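Long-range contact in intimin adherence protein (Escherichia coli O157:H7, PDB 3NCX), which serves as an adhesin that probably fastens the bacterium to host cells by binding the receptor Tir through its C-terminal lectin-like domain: residues Tyr35-Leu40 against Ser64-Leu69. The protein carries 1 engineered substitution. Numbering follows the deposited sequence.
Sequences YGQFKL and SGKVTL
In the Ig-like domain of intimin, Phe38 and Val67 form the central hydrogen-bonded pair of an antiparallel ladder between strands 37-43 and 66-69, whose short segments run at 155° to each other. Val67 N reaches Phe38 O at 2.7 Å and Phe38 N returns to Val67 O at 3.1 Å; Leu69 N to Gly36 O and Leu40 N to Gly65 O continue the ladder on either side. On the face carrying Phe38 and Val67 the contact is apolar. With CG between the backbone N and the carbonyl carbon (chi1 59°), the Phe38 ring lies over Val67, whose CB sits 3.8 Å from the ring centroid, close to the ring normal, a CH-pi contact. Leu69 CG meets the ring edge, while Leu40 CD1 packs 3.6 Å from Val67 CG2. Ile77 of strand 75-81 touches both Leu40 and Val67.

The face of buried Gln37 and partly exposed Lys39, Lys66 and Thr68 is polar. Extended beyond CG, Gln37 lies alongside Thr68 and donates NE2 to OG1 at 2.9 Å, with OG1 tilted somewhat from the amide plane of Gln37. Lys39 bends over Lys66 CB, and its NZ bonds weakly to Ser64 OG, whose stronger hydrogen bond is to Asp62 OD2. The pairing thus separates an apolar face from a polar one, where Gln37 also bonds weakly through OE1 to Ser138 N of the lectin-like part, consistent with a modest tie between the two domains.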
# COMPACT_ATOMS: atom_id res chain seq x y z
N TYR A 35 2.17 -3.31 1.44
CA TYR A 35 2.57 -4.13 0.29
C TYR A 35 2.01 -3.57 -1.01
O TYR A 35 2.04 -4.24 -2.04
CB TYR A 35 2.16 -5.58 0.50
CG TYR A 35 2.73 -6.18 1.77
CD1 TYR A 35 1.92 -6.89 2.64
CD2 TYR A 35 4.07 -6.03 2.09
CE1 TYR A 35 2.43 -7.44 3.81
CE2 TYR A 35 4.59 -6.57 3.25
CZ TYR A 35 3.77 -7.27 4.10
OH TYR A 35 4.28 -7.81 5.26
N GLY A 36 1.49 -2.35 -0.95
CA GLY A 36 1.11 -1.64 -2.16
C GLY A 36 2.37 -1.32 -2.94
O GLY A 36 3.46 -1.24 -2.36
N GLN A 37 2.24 -1.13 -4.25
CA GLN A 37 3.41 -0.97 -5.10
C GLN A 37 3.30 0.19 -6.08
O GLN A 37 2.20 0.56 -6.51
CB GLN A 37 3.69 -2.27 -5.85
CG GLN A 37 3.94 -3.45 -4.92
CD GLN A 37 4.12 -4.75 -5.67
OE1 GLN A 37 3.39 -5.04 -6.62
NE2 GLN A 37 5.10 -5.55 -5.25
N PHE A 38 4.44 0.77 -6.44
CA PHE A 38 4.48 1.89 -7.37
C PHE A 38 5.84 2.03 -8.06
O PHE A 38 6.87 1.65 -7.50
CB PHE A 38 4.11 3.19 -6.65
CG PHE A 38 5.00 3.53 -5.49
CD1 PHE A 38 6.03 4.44 -5.64
CD2 PHE A 38 4.81 2.95 -4.25
CE1 PHE A 38 6.86 4.76 -4.58
CE2 PHE A 38 5.63 3.26 -3.18
CZ PHE A 38 6.65 4.17 -3.35
N LYS A 39 5.82 2.57 -9.27
CA LYS A 39 7.03 2.70 -10.07
C LYS A 39 7.59 4.12 -10.02
O LYS A 39 6.96 5.06 -10.52
CB LYS A 39 6.74 2.33 -11.53
CG LYS A 39 6.05 0.99 -11.72
CD LYS A 39 7.04 -0.16 -11.69
CE LYS A 39 7.98 -0.10 -12.88
NZ LYS A 39 8.85 -1.31 -12.97
N LEU A 40 8.76 4.27 -9.42
CA LEU A 40 9.47 5.55 -9.45
C LEU A 40 10.10 5.75 -10.82
O LEU A 40 10.75 4.86 -11.36
CB LEU A 40 10.55 5.59 -8.36
CG LEU A 40 10.05 5.70 -6.92
CD1 LEU A 40 11.20 5.52 -5.94
CD2 LEU A 40 9.36 7.03 -6.69
N SER A 64 13.71 -2.39 -11.30
CA SER A 64 12.88 -1.70 -12.29
C SER A 64 12.35 -0.38 -11.75
O SER A 64 11.77 0.42 -12.49
CB SER A 64 11.72 -2.59 -12.72
OG SER A 64 10.87 -2.90 -11.63
N GLY A 65 12.56 -0.14 -10.46
CA GLY A 65 12.07 1.07 -9.83
C GLY A 65 10.76 0.84 -9.09
O GLY A 65 10.22 1.76 -8.46
N LYS A 66 10.23 -0.38 -9.18
CA LYS A 66 9.02 -0.73 -8.46
C LYS A 66 9.31 -0.78 -6.97
O LYS A 66 10.19 -1.52 -6.52
CB LYS A 66 8.47 -2.08 -8.93
CG LYS A 66 7.14 -2.46 -8.28
CD LYS A 66 6.86 -3.95 -8.41
CE LYS A 66 6.72 -4.37 -9.87
NZ LYS A 66 6.45 -5.83 -9.99
N VAL A 67 8.56 0.00 -6.20
CA VAL A 67 8.75 0.08 -4.76
C VAL A 67 7.60 -0.61 -4.02
O VAL A 67 6.43 -0.39 -4.34
CB VAL A 67 8.84 1.54 -4.28
CG1 VAL A 67 8.95 1.59 -2.76
CG2 VAL A 67 10.03 2.23 -4.93
N THR A 68 7.95 -1.45 -3.05
CA THR A 68 6.96 -2.12 -2.23
C THR A 68 6.99 -1.60 -0.80
O THR A 68 8.03 -1.63 -0.14
CB THR A 68 7.17 -3.65 -2.23
OG1 THR A 68 7.00 -4.16 -3.56
CG2 THR A 68 6.18 -4.33 -1.30
N LEU A 69 5.84 -1.12 -0.32
CA LEU A 69 5.73 -0.63 1.05
C LEU A 69 5.67 -1.80 2.02
O LEU A 69 4.94 -2.76 1.80
CB LEU A 69 4.50 0.26 1.20
CG LEU A 69 4.54 1.58 0.42
CD1 LEU A 69 3.19 2.27 0.43
CD2 LEU A 69 5.62 2.49 0.99